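Local coordinates for protein peptidylprolyl Isomerase (PDB 6B4P) that probably catalyses the cis-trans isomerisation of peptide bonds preceding proline, as an FKBP-type peptidylprolyl isomerase of Naegleria fowleri, at residues A[45-50]-A[58-63]; A[74-79]-A[117-122]; A[21-26]-A[93-98]; A[33-38]-A[85-90]. All coordinates share one frame; numbering follows the deposited sequence. Where two conformers were deposited one is given.

Contact 1 of 4, residues A[45-50]-A[58-63]; sequences HYTGTL and SSLDRG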
# COMPACT_ATOMS: atom_id res chain seq x y z
N HIS A 45 -3.76 -8.11 0.74
CA HIS A 45 -5.01 -7.77 0.08
C HIS A 45 -5.11 -6.26 0.05
O HIS A 45 -4.76 -5.60 1.04
CB HIS A 45 -6.21 -8.39 0.79
CG HIS A 45 -6.66 -9.68 0.18
ND1 HIS A 45 -6.84 -9.83 -1.18
CD2 HIS A 45 -6.97 -10.88 0.73
CE1 HIS A 45 -7.24 -11.06 -1.44
NE2 HIS A 45 -7.32 -11.72 -0.29
N TYR A 46 -5.58 -5.71 -1.06
CA TYR A 46 -5.62 -4.26 -1.16
C TYR A 46 -6.83 -3.81 -1.95
O TYR A 46 -7.39 -4.55 -2.77
CB TYR A 46 -4.35 -3.71 -1.83
CG TYR A 46 -4.27 -4.09 -3.28
CD1 TYR A 46 -4.76 -3.24 -4.28
CD2 TYR A 46 -3.75 -5.32 -3.67
CE1 TYR A 46 -4.72 -3.62 -5.61
CE2 TYR A 46 -3.70 -5.70 -5.00
CZ TYR A 46 -4.18 -4.84 -5.97
OH TYR A 46 -4.15 -5.21 -7.28
N THR A 47 -7.21 -2.55 -1.72
CA THR A 47 -8.19 -1.84 -2.54
C THR A 47 -7.62 -0.47 -2.86
O THR A 47 -7.25 0.28 -1.95
CB THR A 47 -9.54 -1.72 -1.83
OG1 THR A 47 -10.06 -3.03 -1.55
CG2 THR A 47 -10.54 -0.97 -2.70
N GLY A 48 -7.54 -0.14 -4.15
CA GLY A 48 -7.01 1.14 -4.60
C GLY A 48 -8.13 2.03 -5.11
O GLY A 48 -8.98 1.60 -5.89
N THR A 49 -8.09 3.29 -4.67
CA THR A 49 -9.04 4.32 -5.10
C THR A 49 -8.29 5.60 -5.46
O THR A 49 -7.20 5.86 -4.95
CB THR A 49 -10.08 4.63 -4.02
OG1 THR A 49 -9.41 5.11 -2.84
CG2 THR A 49 -10.86 3.40 -3.65
N LEU A 50 -8.89 6.39 -6.33
CA LEU A 50 -8.41 7.75 -6.55
C LEU A 50 -8.86 8.64 -5.39
O LEU A 50 -9.63 8.22 -4.52
CB LEU A 50 -8.91 8.27 -7.89
CG LEU A 50 -8.59 7.39 -9.11
CD1 LEU A 50 -9.14 8.02 -10.39
CD2 LEU A 50 -7.09 7.11 -9.23
N SER A 58 -8.92 -3.88 -6.95
CA SER A 58 -8.92 -4.53 -5.64
C SER A 58 -8.62 -6.01 -5.80
O SER A 58 -9.23 -6.69 -6.64
CB SER A 58 -10.26 -4.35 -4.93
OG SER A 58 -10.27 -5.04 -3.69
N SER A 59 -7.70 -6.51 -4.99
CA SER A 59 -7.44 -7.95 -4.97
C SER A 59 -8.60 -8.71 -4.36
O SER A 59 -8.72 -9.91 -4.60
CB SER A 59 -6.17 -8.24 -4.19
OG SER A 59 -6.29 -7.79 -2.85
N LEU A 60 -9.43 -8.04 -3.56
CA LEU A 60 -10.59 -8.72 -2.99
C LEU A 60 -11.63 -9.05 -4.05
O LEU A 60 -12.37 -10.03 -3.90
CB LEU A 60 -11.21 -7.86 -1.88
CG LEU A 60 -10.35 -7.70 -0.62
CD1 LEU A 60 -10.99 -6.74 0.35
CD2 LEU A 60 -10.10 -9.05 0.05
N ASP A 61 -11.70 -8.26 -5.12
CA ASP A 61 -12.61 -8.60 -6.21
C ASP A 61 -12.21 -9.91 -6.87
O ASP A 61 -13.06 -10.66 -7.34
CB ASP A 61 -12.65 -7.48 -7.25
CG ASP A 61 -13.17 -6.18 -6.70
OD1 ASP A 61 -13.86 -6.20 -5.65
OD2 ASP A 61 -12.90 -5.13 -7.31
N ARG A 62 -10.90 -10.19 -6.91
CA ARG A 62 -10.37 -11.42 -7.48
C ARG A 62 -10.25 -12.53 -6.46
O ARG A 62 -10.15 -13.71 -6.84
CB ARG A 62 -9.00 -11.15 -8.10
CG ARG A 62 -8.96 -9.92 -8.99
CD ARG A 62 -7.62 -9.78 -9.69
NE ARG A 62 -6.54 -9.36 -8.78
CZ ARG A 62 -6.26 -8.10 -8.50
NH1 ARG A 62 -6.97 -7.11 -9.04
NH2 ARG A 62 -5.25 -7.81 -7.67
N GLY A 63 -10.24 -12.20 -5.17
CA GLY A 63 -10.11 -13.19 -4.12
C GLY A 63 -8.73 -13.76 -3.95
O GLY A 63 -8.55 -14.67 -3.13
O HOH W 1 -8.33 -14.27 -0.16
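Tyr46 and Ser59 meet where the long strand 41-50 of the FKBP sheet is joined by the short, weakly bonded helix 59-62 that follows strand 55-58. Polar contacts dominate. Ser59 OG stands between its own backbone N and carbonyl carbon (chi1 60°), the position from which it accepts from Tyr46 N at 2.8 Å and lies 2.7 Å from His45 ND1 in a nearly straight hydrogen bond, tying backbone and imidazole together. The carbonyl of Tyr46 returns the grip: Ser59 N reaches Tyr46 O within the carbonyl plane at 3.0 Å, and Ser58 OG, tilted from that plane, donates to it as well. Ser58 is the N-cap residue of the helix, its OG accepting from Leu60 N. At the phenol, Arg62 NH2 donates to Tyr46 OH at 2.8 Å, the oxygen lying near the guanidinium plane; Asp57 bonds the hydroxyl and forms a salt bridge with Arg62 NH1. A water bridges His45 NE2 and Gly63 O. Tyr46 also meets Trp79 edge-to-face, and the two probably help line the proline-binding pocket, as in FKBP relatives. Apolar contacts are fewer: Ser59 CB lies 3.6 Å from Tyr46 CE2, and Leu60 CD2 sits over the His45 imidazole face, 3.5 Å from the ring centroid.

Contact 2 of 4, residues A[74-79]-A[117-122]; sequences EVIRGW and LMFEIE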
# COMPACT_ATOMS: atom_id res chain seq x y z
N GLU A 74 9.99 -3.52 -6.90
CA GLU A 74 9.16 -4.08 -7.96
C GLU A 74 7.70 -3.67 -7.83
O GLU A 74 6.87 -4.09 -8.65
CB GLU A 74 9.28 -5.61 -7.99
CG GLU A 74 8.60 -6.35 -6.86
CD GLU A 74 8.66 -7.86 -7.05
OE1 GLU A 74 9.13 -8.31 -8.12
OE2 GLU A 74 8.25 -8.59 -6.13
N VAL A 75 7.38 -2.87 -6.83
CA VAL A 75 6.09 -2.22 -6.67
C VAL A 75 6.36 -0.73 -6.47
O VAL A 75 7.51 -0.30 -6.35
CB VAL A 75 5.28 -2.78 -5.49
CG1 VAL A 75 4.89 -4.24 -5.75
CG2 VAL A 75 6.07 -2.64 -4.20
N ILE A 76 5.29 0.06 -6.40
CA ILE A 76 5.47 1.49 -6.21
C ILE A 76 6.14 1.75 -4.86
O ILE A 76 6.00 0.97 -3.90
CB ILE A 76 4.14 2.26 -6.32
CG1 ILE A 76 3.10 1.73 -5.33
CG2 ILE A 76 3.64 2.21 -7.76
CD1 ILE A 76 1.80 2.53 -5.34
N ARG A 77 6.89 2.86 -4.80
CA ARG A 77 7.68 3.16 -3.61
C ARG A 77 6.80 3.25 -2.37
O ARG A 77 7.20 2.83 -1.27
CB ARG A 77 8.45 4.46 -3.82
CG ARG A 77 9.40 4.80 -2.69
CD ARG A 77 10.43 5.81 -3.15
NE ARG A 77 9.83 7.08 -3.56
CZ ARG A 77 9.89 8.19 -2.84
NH1 ARG A 77 10.53 8.19 -1.67
NH2 ARG A 77 9.33 9.31 -3.28
N GLY A 78 5.59 3.81 -2.51
CA GLY A 78 4.70 3.91 -1.36
C GLY A 78 4.30 2.56 -0.80
O GLY A 78 4.03 2.45 0.40
N TRP A 79 4.26 1.53 -1.64
CA TRP A 79 4.00 0.19 -1.13
C TRP A 79 5.23 -0.42 -0.45
O TRP A 79 5.10 -1.04 0.61
CB TRP A 79 3.54 -0.74 -2.25
CG TRP A 79 2.07 -0.70 -2.54
CD1 TRP A 79 1.20 0.35 -2.36
CD2 TRP A 79 1.30 -1.77 -3.07
NE1 TRP A 79 -0.06 -0.02 -2.76
CE2 TRP A 79 -0.02 -1.32 -3.20
CE3 TRP A 79 1.61 -3.08 -3.46
CZ2 TRP A 79 -1.04 -2.13 -3.69
CZ3 TRP A 79 0.61 -3.88 -3.96
CH2 TRP A 79 -0.71 -3.40 -4.07
N LEU A 117 -2.80 8.20 -5.04
CA LEU A 117 -3.52 6.93 -4.92
C LEU A 117 -3.81 6.66 -3.46
O LEU A 117 -2.94 6.83 -2.60
CB LEU A 117 -2.71 5.76 -5.49
CG LEU A 117 -2.23 5.92 -6.92
CD1 LEU A 117 -1.44 4.70 -7.33
CD2 LEU A 117 -3.40 6.15 -7.87
N MET A 118 -5.04 6.22 -3.17
CA MET A 118 -5.41 5.78 -1.84
C MET A 118 -5.49 4.25 -1.82
O MET A 118 -6.07 3.65 -2.72
CB MET A 118 -6.76 6.36 -1.43
CG MET A 118 -6.91 7.85 -1.68
SD MET A 118 -5.70 8.87 -0.79
CE MET A 118 -6.07 8.49 0.92
N PHE A 119 -4.91 3.63 -0.79
CA PHE A 119 -4.95 2.17 -0.70
C PHE A 119 -5.35 1.74 0.70
O PHE A 119 -4.75 2.20 1.68
CB PHE A 119 -3.60 1.52 -1.03
CG PHE A 119 -3.26 1.49 -2.50
CD1 PHE A 119 -3.70 0.47 -3.31
CD2 PHE A 119 -2.44 2.47 -3.04
CE1 PHE A 119 -3.36 0.43 -4.66
CE2 PHE A 119 -2.11 2.44 -4.38
CZ PHE A 119 -2.56 1.42 -5.19
N GLU A 120 -6.31 0.82 0.78
CA GLU A 120 -6.45 -0.04 1.95
C GLU A 120 -5.56 -1.25 1.69
O GLU A 120 -5.69 -1.87 0.64
CB GLU A 120 -7.89 -0.50 2.15
CG GLU A 120 -8.87 0.58 2.57
CD GLU A 120 -10.09 0.00 3.27
OE1 GLU A 120 -10.34 -1.22 3.14
OE2 GLU A 120 -10.78 0.77 3.97
N ILE A 121 -4.65 -1.56 2.61
CA ILE A 121 -3.75 -2.71 2.48
C ILE A 121 -3.83 -3.53 3.76
O ILE A 121 -3.73 -2.99 4.86
CB ILE A 121 -2.30 -2.28 2.23
CG1 ILE A 121 -2.20 -1.36 1.01
CG2 ILE A 121 -1.42 -3.51 2.07
CD1 ILE A 121 -0.77 -0.90 0.74
N GLU A 122 -4.04 -4.83 3.61
CA GLU A 122 -3.97 -5.78 4.72
C GLU A 122 -2.75 -6.65 4.48
O GLU A 122 -2.64 -7.30 3.43
CB GLU A 122 -5.23 -6.64 4.81
CG GLU A 122 -5.17 -7.62 5.97
CD GLU A 122 -6.43 -8.45 6.10
OE1 GLU A 122 -7.28 -8.39 5.18
OE2 GLU A 122 -6.57 -9.18 7.11
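Trp79, in the first turn of helix 77-84, faces Ile121 of strand 117-122 with their CA atoms 9.0 Å apart, a separation bridged by side chains, with no hydrogen bond between the two segments. The main event is an edge-to-face aromatic pair. The indole presents its NE1 edge to the Phe119 ring, with NE1 above the centre of the benzene face and 3.5 Å from Phe119 CD2; the planes are turned 77° against each other. Farther along the same edge, Trp79 CZ2 comes to 3.6 Å from Phe119 CE1. Both rings belong to the buried interior of the FKBP fold, where the sheet wraps around the single main helix, and in FKBP relatives the tryptophan at the start of that helix forms the floor of the proline-binding pocket. Trp79 probably does the same here. Over one face of the indole lies Ile121 CD1, a CH-pi contact 3.9 Å from the centroid of the five-membered ring. In Ile76, the N-cap residue, chi1 57° sets CG1 between the backbone N and the carbonyl carbon, and an extended chi2 (176°) carries CD1 on to Phe119 CE2, 4.0 Å away. More loosely, Ile76 CD1 also approaches Leu117 CD1 at 4.4 Å.

Contact 3 of 4, residues A[21-26]-A[93-98]; sequences RLKKKI and YFEIPS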
# COMPACT_ATOMS: atom_id res chain seq x y z
N ARG A 21 4.49 13.11 3.59
CA ARG A 21 3.40 13.12 2.61
C ARG A 21 2.88 11.73 2.30
O ARG A 21 1.71 11.59 1.91
CB ARG A 21 3.87 13.83 1.34
CG ARG A 21 4.07 15.32 1.55
CD ARG A 21 4.75 16.00 0.37
NE ARG A 21 4.02 15.80 -0.88
CZ ARG A 21 4.47 15.07 -1.90
NH1 ARG A 21 3.74 14.94 -3.00
NH2 ARG A 21 5.66 14.48 -1.82
N LEU A 22 3.70 10.69 2.47
CA LEU A 22 3.24 9.31 2.45
C LEU A 22 2.82 8.98 3.88
O LEU A 22 3.63 9.10 4.80
CB LEU A 22 4.34 8.36 1.98
CG LEU A 22 4.07 6.85 2.04
CD1 LEU A 22 3.05 6.48 0.98
CD2 LEU A 22 5.36 6.06 1.87
N LYS A 23 1.57 8.58 4.07
CA LYS A 23 1.05 8.47 5.43
C LYS A 23 -0.04 7.42 5.47
O LYS A 23 -0.62 7.05 4.44
CB LYS A 23 0.52 9.82 5.90
CG LYS A 23 -0.54 10.39 4.97
CD LYS A 23 -0.96 11.79 5.37
CE LYS A 23 -2.09 12.23 4.47
NZ LYS A 23 -2.80 13.42 5.00
N LYS A 24 -0.34 6.94 6.68
CA LYS A 24 -1.36 5.91 6.85
C LYS A 24 -2.19 6.14 8.11
O LYS A 24 -1.78 6.83 9.04
CB LYS A 24 -0.74 4.50 6.91
CG LYS A 24 -0.08 4.20 8.24
CD LYS A 24 0.57 2.80 8.26
CE LYS A 24 1.18 2.53 9.62
NZ LYS A 24 1.85 1.18 9.71
N LYS A 25 -3.38 5.55 8.10
CA LYS A 25 -4.23 5.39 9.28
C LYS A 25 -4.39 3.90 9.52
O LYS A 25 -4.68 3.15 8.57
CB LYS A 25 -5.60 6.04 9.08
CG LYS A 25 -5.57 7.57 9.00
CD LYS A 25 -6.80 8.12 8.30
CE LYS A 25 -8.09 7.60 8.90
NZ LYS A 25 -9.27 8.13 8.15
N ILE A 26 -4.20 3.46 10.76
CA ILE A 26 -4.36 2.04 11.07
C ILE A 26 -5.85 1.76 11.26
O ILE A 26 -6.52 2.43 12.05
CB ILE A 26 -3.54 1.64 12.31
CG1 ILE A 26 -2.05 1.83 12.01
CG2 ILE A 26 -3.82 0.19 12.70
CD1 ILE A 26 -1.14 1.54 13.18
N TYR A 93 -4.81 2.23 5.97
CA TYR A 93 -5.28 3.07 4.87
C TYR A 93 -4.19 4.08 4.55
O TYR A 93 -3.75 4.82 5.43
CB TYR A 93 -6.57 3.78 5.29
CG TYR A 93 -7.24 4.61 4.23
CD1 TYR A 93 -7.67 4.05 3.03
CD2 TYR A 93 -7.49 5.96 4.45
CE1 TYR A 93 -8.32 4.82 2.08
CE2 TYR A 93 -8.13 6.73 3.50
CZ TYR A 93 -8.54 6.15 2.32
OH TYR A 93 -9.19 6.93 1.39
N PHE A 94 -3.73 4.08 3.30
CA PHE A 94 -2.58 4.87 2.88
C PHE A 94 -2.98 5.94 1.90
O PHE A 94 -3.74 5.69 0.95
CB PHE A 94 -1.53 3.98 2.22
CG PHE A 94 -0.88 2.99 3.14
CD1 PHE A 94 0.37 3.25 3.68
CD2 PHE A 94 -1.50 1.78 3.43
CE1 PHE A 94 0.98 2.31 4.53
CE2 PHE A 94 -0.88 0.84 4.27
CZ PHE A 94 0.36 1.12 4.81
N GLU A 95 -2.45 7.15 2.10
CA GLU A 95 -2.44 8.18 1.07
C GLU A 95 -1.07 8.18 0.42
O GLU A 95 -0.06 8.39 1.10
CB GLU A 95 -2.75 9.55 1.67
CG GLU A 95 -2.82 10.63 0.62
CD GLU A 95 -3.48 11.90 1.12
OE1 GLU A 95 -4.65 11.83 1.58
OE2 GLU A 95 -2.82 12.95 1.09
N ILE A 96 -1.03 7.96 -0.89
CA ILE A 96 0.22 7.78 -1.61
C ILE A 96 0.31 8.84 -2.70
O ILE A 96 -0.27 8.68 -3.78
CB ILE A 96 0.31 6.36 -2.20
CG1 ILE A 96 0.15 5.33 -1.08
CG2 ILE A 96 1.66 6.16 -2.88
CD1 ILE A 96 0.52 3.89 -1.49
N PRO A 97 1.06 9.92 -2.47
CA PRO A 97 1.26 10.92 -3.52
C PRO A 97 1.86 10.32 -4.78
O PRO A 97 2.48 9.26 -4.77
CB PRO A 97 2.23 11.93 -2.87
CG PRO A 97 2.06 11.71 -1.38
CD PRO A 97 1.80 10.24 -1.24
N SER A 98 1.64 11.04 -5.89
CA SER A 98 2.07 10.54 -7.19
C SER A 98 3.58 10.29 -7.23
O SER A 98 4.03 9.33 -7.88
CB SER A 98 1.65 11.51 -8.30
OG SER A 98 2.29 12.76 -8.16
O HOH W 2 -0.09 13.43 1.54
O HOH W 3 -5.26 13.38 3.61
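Lys25 and Tyr93 exchange two backbone hydrogen bonds, Lys25 N to Tyr93 O and Tyr93 N to Lys25 O, each 2.8 Å long. They begin an antiparallel ladder between strands 23-26 and 93-96, by which a segment near the N-terminus extends the FKBP sheet. One hydrogen-bonded pair further along, Glu95 N donates to Lys23 O at 3.0 Å, whereas the return bond from Lys23 N is weak. Lys23 and Glu95 run side by side on the same face of the sheet as Tyr93. Their salt bridge is long, Lys23 NZ to Glu95 OE2 being 3.9 Å, and a water bonded to both Lys23 NZ and Glu95 OE1 bridges the pair. A second water links Glu95 OE2 to the carbonyl of Arg21.

Packing takes over on the other face, where Lys24 and Phe94 form the non-hydrogen-bonded pair. With CG between the backbone N and the carbonyl carbon (chi1 76°) and the chain extended beyond it, Lys24 lies alongside Phe94: Lys24 CB rests over the ring, 3.9 Å from the ring centroid, and Lys24 CD is 3.8 Å from Phe94 CE1 and CZ. The Lys24 ammonium continues to Glu90. Nearby, Leu22 CD1 meets Ile96 CG1 at 3.7 Å, with Leu81 of the helix also packed on Leu22. Beyond the ladder, the Arg21 guanidinium, paired with Asp99, places one face over Pro97 in one of its two conformers, while Pro97 CG packs 3.3 Å from Arg21 O.

Contact 4 of 4, residues A[33-38]-A[85-90]; sequences DEQPPI and SMKKGE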
# COMPACT_ATOMS: atom_id res chain seq x y z
N ASP A 33 3.39 -7.79 16.88
CA ASP A 33 4.25 -6.64 16.62
C ASP A 33 5.32 -6.91 15.57
O ASP A 33 6.17 -6.04 15.33
CB ASP A 33 4.91 -6.18 17.92
CG ASP A 33 3.91 -5.62 18.91
OD1 ASP A 33 2.93 -4.99 18.47
OD2 ASP A 33 4.11 -5.82 20.13
N GLU A 34 5.29 -8.08 14.94
CA GLU A 34 6.30 -8.42 13.95
C GLU A 34 6.11 -7.60 12.68
O GLU A 34 5.00 -7.44 12.19
CB GLU A 34 6.21 -9.91 13.60
CG GLU A 34 6.48 -10.87 14.77
CD GLU A 34 5.92 -12.26 14.52
OE1 GLU A 34 6.69 -13.24 14.54
OE2 GLU A 34 4.69 -12.38 14.31
N GLN A 35 7.22 -7.10 12.14
CA GLN A 35 7.20 -6.42 10.85
C GLN A 35 8.08 -7.17 9.86
O GLN A 35 9.05 -7.83 10.26
CB GLN A 35 7.66 -4.97 10.99
CG GLN A 35 6.74 -4.14 11.88
CD GLN A 35 7.14 -2.69 11.99
OE1 GLN A 35 7.05 -2.09 13.06
NE2 GLN A 35 7.58 -2.10 10.89
N PRO A 36 7.76 -7.13 8.57
CA PRO A 36 8.48 -7.97 7.59
C PRO A 36 9.83 -7.38 7.25
O PRO A 36 9.95 -6.17 7.01
CB PRO A 36 7.55 -7.95 6.37
CG PRO A 36 6.86 -6.62 6.46
CD PRO A 36 6.69 -6.33 7.94
N PRO A 37 10.88 -8.19 7.25
CA PRO A 37 12.20 -7.69 6.83
C PRO A 37 12.29 -7.57 5.32
O PRO A 37 11.49 -8.13 4.57
CB PRO A 37 13.16 -8.76 7.36
CG PRO A 37 12.34 -9.99 7.51
CD PRO A 37 10.93 -9.55 7.81
N ILE A 38 13.28 -6.79 4.86
CA ILE A 38 13.49 -6.70 3.43
C ILE A 38 13.80 -8.08 2.88
O ILE A 38 14.44 -8.91 3.54
CB ILE A 38 14.61 -5.69 3.09
CG1 ILE A 38 15.85 -5.96 3.93
CG2 ILE A 38 14.12 -4.26 3.30
CD1 ILE A 38 17.11 -5.31 3.36
N SER A 85 6.28 -0.64 7.03
CA SER A 85 5.82 -0.05 8.27
C SER A 85 4.75 -0.87 8.97
O SER A 85 4.39 -0.56 10.11
CB SER A 85 5.26 1.36 8.03
OG SER A 85 3.92 1.32 7.56
N MET A 86 4.23 -1.92 8.32
CA MET A 86 3.07 -2.64 8.83
C MET A 86 3.47 -3.82 9.69
O MET A 86 4.50 -4.47 9.46
CB MET A 86 2.20 -3.11 7.67
CG MET A 86 1.57 -1.96 6.88
SD MET A 86 0.62 -2.55 5.48
CE MET A 86 -0.83 -3.25 6.30
N LYS A 87 2.64 -4.11 10.68
CA LYS A 87 2.76 -5.32 11.46
C LYS A 87 1.98 -6.46 10.80
O LYS A 87 1.06 -6.24 10.01
CB LYS A 87 2.26 -5.09 12.88
CG LYS A 87 3.06 -4.04 13.65
CD LYS A 87 2.43 -3.76 15.00
CE LYS A 87 3.17 -2.66 15.76
NZ LYS A 87 2.57 -2.45 17.11
N LYS A 88 2.37 -7.69 11.14
CA LYS A 88 1.66 -8.85 10.63
C LYS A 88 0.17 -8.74 10.93
O LYS A 88 -0.23 -8.48 12.07
CB LYS A 88 2.23 -10.13 11.25
CG LYS A 88 1.70 -11.41 10.62
CD LYS A 88 2.39 -12.64 11.21
CE LYS A 88 3.86 -12.64 10.84
NZ LYS A 88 4.55 -13.89 11.28
N GLY A 89 -0.66 -8.91 9.89
CA GLY A 89 -2.10 -8.82 10.06
C GLY A 89 -2.69 -7.42 10.07
O GLY A 89 -3.92 -7.28 10.07
N GLU A 90 -1.86 -6.38 10.07
CA GLU A 90 -2.36 -5.01 10.10
C GLU A 90 -3.17 -4.71 8.85
O GLU A 90 -2.84 -5.15 7.75
CB GLU A 90 -1.17 -4.05 10.23
CG GLU A 90 -1.53 -2.57 10.20
CD GLU A 90 -0.30 -1.72 10.41
OE1 GLU A 90 0.51 -2.06 11.30
OE2 GLU A 90 -0.15 -0.72 9.67
O HOH W 4 7.26 -13.98 11.17
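Asp33 and Lys87 lie side by side, each with CG beside the backbone N and anti to the carbonyl carbon (chi1 -67° and -62°); the lysine chain, extended beyond CG, carries NZ to the carboxylate. In Lys88 CG is instead anti to the backbone N (chi1 -171°), and a bend farther out accompanies its approach to Glu34. The setting is the junction of two loops in the FKBP fold. Loop 33-38 leads into strand 41-50; loop 85-90 follows helix 77-84 and enters strand 91-96 through a type II beta turn from Lys87 to Glu90.

Two ion pairs flank the junction. Lys87 NZ donates to Asp33 OD1 at 2.9 Å, approaching from above the carboxylate plane. Lys88 NZ makes a weak hydrogen bond, part of a salt bridge, 3.4 Å from Glu34 OE2, an oxygen that also bonds Ser32; a water is held by the same ammonium. Between them runs a backbone link, Lys88 N to Glu34 O at 2.8 Å, nearly collinear with the carbonyl. That oxygen also receives the CA-H of Lys87.

The turn is braced from within by Lys87 N, which donates to Glu90 OE1 in an almost straight bond of 3.0 Å. Trp126 of strand 117-126 packs against Glu34 and Pro36 and forms a cation-pi pair with Lys88, joining the junction to the sheet. Beside the turn, the carbonyl of Met86 is buried without a hydrogen-bonding partner in the model: Met86 O is approached by carbons, Gln35 CG and Pro36 CD, each at 3.3 Å.

In the fold
The four contacts illustrate how a small FKBP domain ties its sheet, helix and loops together. Contacts 1, 2 and 3 reach the same antiparallel sheet, in which strand 117-126 lies between strands 41-50 and 91-96. Contact 2, about 2 Å from the chain centre, is the hub: its centre lies about 8 Å from that of contact 3 and 11 Å from that of contact 1. Contact 4 sits at the periphery, its centre about 20 Å from that of contact 1, but Lys24 bonds to Glu90 and Ser85, linking it to contact 3. Along the chain, contact 3 spans contacts 4 and 1, contact 1 closes before contact 2 opens, and contact 2 crosses both 3 and 4, interlocking distant sequence segments.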